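PDB 7COI: carbonic anhydrase from Neosartorya fumigata, which catalyses the reversible hydration of carbon dioxide to hydrogencarbonate, working as a zinc-dependent enzyme of the beta-class carbonic anhydrase family. Local coordinates for the interface of chains A and B. Residues are numbered along the deposited sequence; one frame, centred on the assembly and turned at random. Chains: chain A/B, Carbonic anhydrase.

Contact 1: the interface of chains A and B. Residues chain A 126-128, 134-135, 137, 139; chain B 122, 125, 128, 141.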
ATOM      1  N   GLU A 126      -1.564 -17.802 -17.933  1.00 16.39           N
ATOM      2  CA  GLU A 126      -0.386 -17.509 -18.805  1.00 17.20           C
ATOM      3  C   GLU A 126       0.220 -18.813 -19.325  1.00 16.48           C
ATOM      4  O   GLU A 126       0.529 -18.897 -20.544  1.00 16.34           O
ATOM      5  CB  GLU A 126       0.630 -16.618 -18.084  1.00 17.62           C
ATOM      6  CG  GLU A 126       1.410 -17.290 -16.965  1.00 17.79           C
ATOM      7  CD  GLU A 126       0.556 -17.924 -15.890  1.00 18.87           C
ATOM      8  OE1 GLU A 126      -0.416 -17.226 -15.462  1.00 15.47           O
ATOM      9  OE2 GLU A 126       0.823 -19.113 -15.547  1.00 17.92           O
ATOM     10  N   THR A 127       0.458 -19.789 -18.469  1.00 16.74           N
ATOM     11  CA  THR A 127       1.251 -21.005 -18.831  1.00 18.16           C
ATOM     12  C   THR A 127       0.458 -21.792 -19.862  1.00 17.42           C
ATOM     13  O   THR A 127       1.071 -22.305 -20.819  1.00 17.51           O
ATOM     14  CB  THR A 127       1.663 -21.774 -17.570  1.00 19.00           C
ATOM     15  OG1 THR A 127       2.475 -20.878 -16.804  1.00 17.87           O
ATOM     16  CG2 THR A 127       2.441 -23.035 -17.874  1.00 17.88           C
ATOM     17  N   THR A 128      -0.866 -21.876 -19.696  1.00 16.86           N
ATOM     18  CA  THR A 128      -1.737 -22.577 -20.655  1.00 17.10           C
ATOM     19  C   THR A 128      -1.737 -21.829 -22.003  1.00 17.27           C
ATOM     20  O   THR A 128      -1.519 -22.496 -23.074  1.00 17.62           O
ATOM     21  CB  THR A 128      -3.157 -22.671 -20.100  1.00 16.85           C
ATOM     22  OG1 THR A 128      -3.159 -23.428 -18.891  1.00 17.46           O
ATOM     23  CG2 THR A 128      -4.098 -23.281 -21.101  1.00 18.40           C
ATOM     24  N   PRO A 134       5.173 -25.786 -16.339  1.00 15.68           N
ATOM     25  CA  PRO A 134       5.643 -25.311 -15.055  1.00 16.54           C
ATOM     26  C   PRO A 134       7.151 -25.028 -15.131  1.00 17.33           C
ATOM     27  O   PRO A 134       7.855 -25.789 -15.821  1.00 19.49           O
ATOM     28  CB  PRO A 134       5.359 -26.477 -14.105  1.00 15.81           C
ATOM     29  CG  PRO A 134       4.181 -27.190 -14.757  1.00 16.52           C
ATOM     30  CD  PRO A 134       4.376 -27.017 -16.243  1.00 16.64           C
ATOM     31  N   GLY A 135       7.604 -23.913 -14.537  1.00 16.39           N
ATOM     32  CA  GLY A 135       9.016 -23.517 -14.517  1.00 17.01           C
ATOM     33  C   GLY A 135       9.356 -22.499 -15.592  1.00 17.09           C
ATOM     34  O   GLY A 135      10.451 -21.951 -15.560  1.00 19.25           O
ATOM     35  N   VAL A 137       7.326 -19.619 -16.578  1.00 16.80           N
ATOM     36  CA  VAL A 137       6.781 -18.241 -16.455  1.00 16.10           C
ATOM     37  C   VAL A 137       6.571 -17.872 -14.975  1.00 14.88           C
ATOM     38  O   VAL A 137       5.609 -18.368 -14.344  1.00 16.34           O
ATOM     39  CB  VAL A 137       5.478 -18.063 -17.248  1.00 15.64           C
ATOM     40  CG1 VAL A 137       5.067 -16.598 -17.291  1.00 15.71           C
ATOM     41  CG2 VAL A 137       5.594 -18.616 -18.671  1.00 18.28           C
ATOM     42  N   THR A 139       5.032 -15.409 -12.434  1.00 13.26           N
ATOM     43  CA  THR A 139       3.714 -14.797 -12.729  1.00 13.64           C
ATOM     44  C   THR A 139       3.188 -13.882 -11.616  1.00 13.50           C
ATOM     45  O   THR A 139       3.148 -14.291 -10.453  1.00 12.85           O
ATOM     46  CB  THR A 139       2.676 -15.873 -13.026  1.00 14.29           C
ATOM     47  OG1 THR A 139       3.132 -16.674 -14.127  1.00 13.72           O
ATOM     48  CG2 THR A 139       1.332 -15.278 -13.350  1.00 12.90           C
TER
ATOM     49  N   SER B 122       7.382 -19.860 -10.705  1.00 12.27           N
ATOM     50  CA  SER B 122       7.078 -20.369 -12.066  1.00 13.11           C
ATOM     51  C   SER B 122       6.598 -21.822 -12.021  1.00 13.97           C
ATOM     52  O   SER B 122       5.954 -22.248 -12.985  1.00 14.54           O
ATOM     53  CB  SER B 122       8.258 -20.207 -12.984  1.00 14.44           C
ATOM     54  OG  SER B 122       9.341 -21.008 -12.536  1.00 15.55           O
ATOM     55  N   PRO B 125       1.805 -22.883 -11.728  1.00 14.55           N
ATOM     56  CA  PRO B 125       0.719 -22.397 -12.598  1.00 14.42           C
ATOM     57  C   PRO B 125      -0.609 -23.114 -12.296  1.00 13.13           C
ATOM     58  O   PRO B 125      -0.747 -24.356 -12.548  1.00 12.97           O
ATOM     59  CB  PRO B 125       1.151 -22.760 -14.024  1.00 13.62           C
ATOM     60  CG  PRO B 125       2.081 -23.921 -13.825  1.00 15.12           C
ATOM     61  CD  PRO B 125       2.755 -23.699 -12.488  1.00 14.47           C
ATOM     62  N   THR B 128      -2.786 -25.309 -14.906  1.00 14.61           N
ATOM     63  CA  THR B 128      -2.142 -26.576 -15.297  1.00 14.34           C
ATOM     64  C   THR B 128      -2.115 -27.553 -14.133  1.00 13.99           C
ATOM     65  O   THR B 128      -2.485 -28.735 -14.382  1.00 15.13           O
ATOM     66  CB  THR B 128      -0.890 -26.502 -16.171  1.00 21.04           C
ATOM     67  OG1 THR B 128       0.177 -27.366 -15.762  1.00 22.29           O
ATOM     68  CG2 THR B 128      -0.508 -25.160 -16.671  1.00 14.33           C
ATOM     69  N   ARG B 141      -1.448 -14.098  -7.991  1.00 11.08           N
ATOM     70  CA  ARG B 141      -0.137 -14.685  -7.611  1.00 11.22           C
ATOM     71  C   ARG B 141       0.799 -13.545  -7.238  1.00 11.63           C
ATOM     72  O   ARG B 141       0.903 -12.558  -8.008  1.00 11.43           O
ATOM     73  CB  ARG B 141       0.393 -15.564  -8.739  1.00 11.43           C
ATOM     74  CG  ARG B 141      -0.358 -16.876  -8.859  1.00 11.81           C
ATOM     75  CD  ARG B 141      -0.069 -17.644 -10.105  1.00 12.16           C
ATOM     76  NE  ARG B 141       1.286 -18.167 -10.165  1.00 12.18           N
ATOM     77  CZ  ARG B 141       1.811 -18.747 -11.230  1.00 12.15           C
ATOM     78  NH1 ARG B 141       1.143 -18.822 -12.370  1.00 13.72           N
ATOM     79  NH2 ARG B 141       3.040 -19.227 -11.178  1.00 13.03           N
TER
HETATM   80  O   HOH W   1      -1.407 -17.802 -13.106  1.00 15.12           O
HETATM   81  O   HOH W   2       3.820 -20.358 -13.729  1.00 15.73           O

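Contact 2: the interface of chains A and B. Residues chain A 120, 142-143, 192-193, 196; chain B 138, 140, 152, 156-157, 160.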
ATOM      1  N   SER A 120      -6.007 -11.013 -13.424  1.00 11.32           N
ATOM      2  CA  SER A 120      -6.585 -12.163 -12.682  1.00 12.02           C
ATOM      3  C   SER A 120      -7.705 -12.876 -13.454  1.00 13.15           C
ATOM      4  O   SER A 120      -8.035 -14.014 -13.089  1.00 12.37           O
ATOM      5  CB  SER A 120      -7.121 -11.667 -11.378  1.00 11.88           C
ATOM      6  OG  SER A 120      -6.092 -11.110 -10.603  1.00 12.29           O
ATOM      7  N   ASN A 142      -3.223  -9.515 -11.268  1.00 11.21           N
ATOM      8  CA  ASN A 142      -3.969  -8.590 -10.396  1.00 11.35           C
ATOM      9  C   ASN A 142      -5.150  -8.062 -11.215  1.00 11.68           C
ATOM     10  O   ASN A 142      -5.289  -8.429 -12.424  1.00 11.97           O
ATOM     11  CB  ASN A 142      -3.057  -7.513  -9.790  1.00 12.32           C
ATOM     12  CG  ASN A 142      -2.550  -6.521 -10.818  1.00 12.57           C
ATOM     13  OD1 ASN A 142      -3.133  -6.413 -11.898  1.00 12.56           O
ATOM     14  ND2 ASN A 142      -1.463  -5.811 -10.491  1.00 12.96           N
ATOM     15  N   ILE A 143      -5.972  -7.216 -10.614  1.00 12.62           N
ATOM     16  CA  ILE A 143      -7.137  -6.637 -11.346  1.00 12.31           C
ATOM     17  C   ILE A 143      -6.643  -5.695 -12.462  1.00 11.83           C
ATOM     18  O   ILE A 143      -6.028  -4.641 -12.165  1.00 11.82           O
ATOM     19  CB  ILE A 143      -8.127  -5.939 -10.419  1.00 12.65           C
ATOM     20  CG1 ILE A 143      -8.730  -6.918  -9.408  1.00 13.01           C
ATOM     21  CG2 ILE A 143      -9.209  -5.266 -11.262  1.00 12.62           C
ATOM     22  CD1 ILE A 143      -9.451  -8.116 -10.004  1.00 13.47           C
ATOM     23  N   ILE A 192     -13.463  -0.831  -2.416  1.00 16.50           N
ATOM     24  CA  ILE A 192     -11.977  -0.937  -2.409  1.00 15.76           C
ATOM     25  C   ILE A 192     -11.431  -0.970  -3.839  1.00 14.99           C
ATOM     26  O   ILE A 192     -10.281  -0.647  -4.023  1.00 16.69           O
ATOM     27  CB  ILE A 192     -11.537  -2.160  -1.578  1.00 18.24           C
ATOM     28  CG1 ILE A 192     -10.081  -2.019  -1.156  1.00 21.23           C
ATOM     29  CG2 ILE A 192     -11.803  -3.474  -2.317  1.00 19.19           C
ATOM     30  CD1 ILE A 192      -9.552  -3.190  -0.339  1.00 22.61           C
ATOM     31  N   LEU A 193     -12.236  -1.317  -4.845  1.00 14.87           N
ATOM     32  CA  LEU A 193     -11.776  -1.274  -6.252  1.00 14.64           C
ATOM     33  C   LEU A 193     -11.496   0.160  -6.695  1.00 15.13           C
ATOM     34  O   LEU A 193     -10.671   0.302  -7.576  1.00 15.51           O
ATOM     35  CB  LEU A 193     -12.793  -1.947  -7.179  1.00 15.74           C
ATOM     36  CG  LEU A 193     -12.732  -3.467  -7.147  1.00 16.00           C
ATOM     37  CD1 LEU A 193     -14.042  -4.043  -7.632  1.00 17.66           C
ATOM     38  CD2 LEU A 193     -11.577  -3.954  -8.013  1.00 18.38           C
ATOM     39  N   TRP A 196      -7.863   1.235  -6.402  1.00 14.91           N
ATOM     40  CA  TRP A 196      -7.104   0.306  -7.256  1.00 14.09           C
ATOM     41  C   TRP A 196      -7.185   0.781  -8.721  1.00 15.24           C
ATOM     42  O   TRP A 196      -6.164   0.706  -9.447  1.00 14.51           O
ATOM     43  CB  TRP A 196      -7.594  -1.140  -7.105  1.00 13.44           C
ATOM     44  CG  TRP A 196      -6.770  -2.014  -8.000  1.00 13.58           C
ATOM     45  CD1 TRP A 196      -7.095  -2.494  -9.241  1.00 13.27           C
ATOM     46  CD2 TRP A 196      -5.417  -2.416  -7.747  1.00 13.54           C
ATOM     47  NE1 TRP A 196      -6.048  -3.185  -9.751  1.00 12.99           N
ATOM     48  CE2 TRP A 196      -4.985  -3.113  -8.890  1.00 12.97           C
ATOM     49  CE3 TRP A 196      -4.525  -2.219  -6.690  1.00 13.72           C
ATOM     50  CZ2 TRP A 196      -3.718  -3.679  -8.984  1.00 13.28           C
ATOM     51  CZ3 TRP A 196      -3.246  -2.742  -6.799  1.00 13.75           C
ATOM     52  CH2 TRP A 196      -2.863  -3.463  -7.931  1.00 13.55           C
TER
ATOM     53  N   PHE B 138     -10.042 -17.859 -11.349  1.00 10.38           N
ATOM     54  CA  PHE B 138      -9.704 -16.431 -11.158  1.00 10.70           C
ATOM     55  C   PHE B 138      -8.470 -16.378 -10.253  1.00 11.13           C
ATOM     56  O   PHE B 138      -8.464 -17.066  -9.227  1.00 12.45           O
ATOM     57  CB  PHE B 138     -10.885 -15.659 -10.595  1.00 11.91           C
ATOM     58  CG  PHE B 138     -10.750 -14.164 -10.693  1.00 11.93           C
ATOM     59  CD1 PHE B 138     -11.010 -13.532 -11.887  1.00 13.38           C
ATOM     60  CD2 PHE B 138     -10.496 -13.382  -9.580  1.00 13.41           C
ATOM     61  CE1 PHE B 138     -10.947 -12.150 -11.979  1.00 13.53           C
ATOM     62  CE2 PHE B 138     -10.390 -11.992  -9.675  1.00 14.76           C
ATOM     63  CZ  PHE B 138     -10.635 -11.372 -10.885  1.00 13.39           C
ATOM     64  N   HIS B 140      -4.808 -14.752  -8.415  1.00 11.96           N
ATOM     65  CA  HIS B 140      -3.839 -13.772  -7.876  1.00 11.52           C
ATOM     66  C   HIS B 140      -2.584 -14.535  -7.482  1.00 11.48           C
ATOM     67  O   HIS B 140      -2.680 -15.488  -6.675  1.00 11.85           O
ATOM     68  CB  HIS B 140      -4.450 -12.995  -6.697  1.00 10.90           C
ATOM     69  CG  HIS B 140      -3.604 -11.887  -6.183  1.00 11.92           C
ATOM     70  ND1 HIS B 140      -3.169 -10.849  -6.999  1.00 10.62           N
ATOM     71  CD2 HIS B 140      -3.251 -11.544  -4.926  1.00 12.48           C
ATOM     72  CE1 HIS B 140      -2.569  -9.943  -6.240  1.00 11.50           C
ATOM     73  NE2 HIS B 140      -2.566 -10.358  -4.982  1.00 12.38           N
ATOM     74  N   LEU B 152      -4.031  -3.370  -1.185  1.00 14.50           N
ATOM     75  CA  LEU B 152      -5.111  -3.145  -2.172  1.00 15.07           C
ATOM     76  C   LEU B 152      -5.040  -4.154  -3.311  1.00 13.48           C
ATOM     77  O   LEU B 152      -6.055  -4.391  -3.940  1.00 14.32           O
ATOM     78  CB  LEU B 152      -5.028  -1.729  -2.756  1.00 18.89           C
ATOM     79  CG  LEU B 152      -5.442  -0.604  -1.832  1.00 26.67           C
ATOM     80  CD1 LEU B 152      -5.403   0.716  -2.595  1.00 31.44           C
ATOM     81  CD2 LEU B 152      -6.834  -0.857  -1.291  1.00 30.92           C
ATOM     82  N   ALA B 156      -8.461  -5.859  -3.819  1.00 10.78           N
ATOM     83  CA  ALA B 156      -9.245  -5.640  -5.054  1.00 11.01           C
ATOM     84  C   ALA B 156      -9.564  -6.970  -5.716  1.00 10.57           C
ATOM     85  O   ALA B 156     -10.704  -7.161  -6.166  1.00 10.23           O
ATOM     86  CB  ALA B 156      -8.475  -4.690  -5.952  1.00 11.25           C
ATOM     87  N   VAL B 157      -8.613  -7.912  -5.771  1.00 10.66           N
ATOM     88  CA  VAL B 157      -8.879  -9.237  -6.341  1.00 10.94           C
ATOM     89  C   VAL B 157     -10.021  -9.914  -5.556  1.00 11.74           C
ATOM     90  O   VAL B 157     -10.951 -10.484  -6.180  1.00 11.85           O
ATOM     91  CB  VAL B 157      -7.617 -10.107  -6.343  1.00 11.20           C
ATOM     92  CG1 VAL B 157      -7.964 -11.584  -6.490  1.00 11.91           C
ATOM     93  CG2 VAL B 157      -6.629  -9.624  -7.389  1.00 10.61           C
ATOM     94  N   PHE B 160     -13.435  -8.275  -6.160  1.00 14.19           N
ATOM     95  CA  PHE B 160     -13.939  -8.583  -7.521  1.00 14.89           C
ATOM     96  C   PHE B 160     -14.406 -10.040  -7.590  1.00 13.51           C
ATOM     97  O   PHE B 160     -15.533 -10.304  -8.038  1.00 14.19           O
ATOM     98  CB  PHE B 160     -12.880  -8.262  -8.574  1.00 16.27           C
ATOM     99  CG  PHE B 160     -13.461  -8.208  -9.960  1.00 20.19           C
ATOM    100  CD1 PHE B 160     -13.634  -9.366 -10.703  1.00 19.97           C
ATOM    101  CD2 PHE B 160     -13.877  -6.997 -10.496  1.00 23.64           C
ATOM    102  CE1 PHE B 160     -14.206  -9.312 -11.970  1.00 21.96           C
ATOM    103  CE2 PHE B 160     -14.450  -6.957 -11.764  1.00 25.30           C
ATOM    104  CZ  PHE B 160     -14.639  -8.117 -12.478  1.00 22.92           C
TER

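Contact 1: the interface of chains A and B
The guanidinium of B:Arg141 meets the carboxylate of A:Glu126 in a salt bridge, NH1 to OE2 at 3.2 Å. OE2 lies at the edge of the guanidinium, but the two planes stand 70° apart, and the hydrogen bond in this pair is weak and bent. Within chain A, the hydroxyl of A:Thr127 helps fix the acid, its OG1 giving a bond to the anti lone pair of A:Glu126 OE2 (2.7 Å). A bend at chi2 (-56°) of A:Glu126 turns the carboxylate to where A:Thr127 OG1 and B:Arg141 NH1 both meet OE2.

Water extends the polar grip in the guanidinium plane. Water 1 bridges B:Arg141 NH1 and A:Glu126 OE1. Water 2 bonds to B:Arg141 NH2 at 2.9 Å and also to the carbonyl oxygens of A:Val137 and B:Ser122. That B:Ser122 oxygen further accepts a hydrogen bond from the backbone N of A:Gly135 at 2.8 Å.

Apolar contacts fill in around this. A:Thr139 CB sits 3.4 Å over one guanidinium face, toward the rim, positioned by a bond from its OG1 to the A:Val137 carbonyl oxygen (3.0 Å). A:Thr127 CB packs against B:Pro125 CB (3.7 Å); its CG2 meets the methyl of B:Thr128, less certainly, as that rotamer is unusual (chi1 135°). The side chains of A:Pro134 and B:Pro125 cross at about a right angle.

The patch pins the subunits together beside B:Ser122, next to Asp121, which can bind zinc but does not here, and may help order that loop.

Contact 2: the interface of chains A and B
The ring of B:Phe138 is capped on one face by A:Ser120, whose CB stands 3.6 Å above the plane, toward the rim. The carbonyl oxygen of A:Ser120 lies over that same face, near CD1. At the far tip of the ring, CD1 of A:Ile143 approaches CZ at 3.6 Å. The indole of A:Trp196 offers a face to B:Ala156, whose methyl CB stands over CG at 3.8 Å. At the indole edge, in plane, sit the ND2 of A:Asn142 and the carbonyl oxygen of A:Ile143. The latter accepts NE1 in a 2.8 Å hydrogen bond that is almost straight (177° at H), which satisfies the indole N-H within chain A and fixes the rotation of the ring. With CG anti to the backbone N (chi1 -180°), A:Trp196 reaches from helix 193-206 towards helix 152-164 of chain B.

Aliphatic groups pack around that second helix. With CG1 anti to the carbonyl carbon (chi1 -62°), the longer branch of A:Ile143 runs along the backbone at B:Ala156 and B:Val157 and brings CD1 into the corner formed by the tip of B:Phe138 and CB of B:Phe160, the latter 3.7 Å away. A:Leu193 CD2 touches the same B:Ala156 methyl at 3.8 Å, so this small side chain is flanked by the leucine and the indole. Further along, A:Ile192 CG1 presses on B:Leu152 CD2 at 3.5 Å, a tight fit, while the CB and backbone carbonyl oxygen of B:Leu152 come near CE3 of the indole, the oxygen standing above its plane just outside the rim. B:Val157 turns CG2 towards A:Ser120 OG.

No polar pair bonds across this patch. It is a hydrophobic seam that holds the subunits by shape, and it backs A:Ser120, which directly follows the zinc ligand Cys119.

The C-alpha centres of contact 1 and contact 2 lie about 19 Å apart on one two-fold symmetric interface, so each recurs with the chains exchanged. Strand 137-142 of both chains runs through both: alternate residues of chain B's copy, B:Phe138 and B:His140 against B:Arg141, serve different patches. The segment after zinc ligand Cys119 is likewise divided, A:Ser120 in contact 2 and B:Ser122, from the other chain, in contact 1. A polar patch bridged by waters and an apolar one thus combine, consistent with the dimer typical of beta-class enzymes, and may tie subunit pairing to the zinc sites within the four-chain assembly.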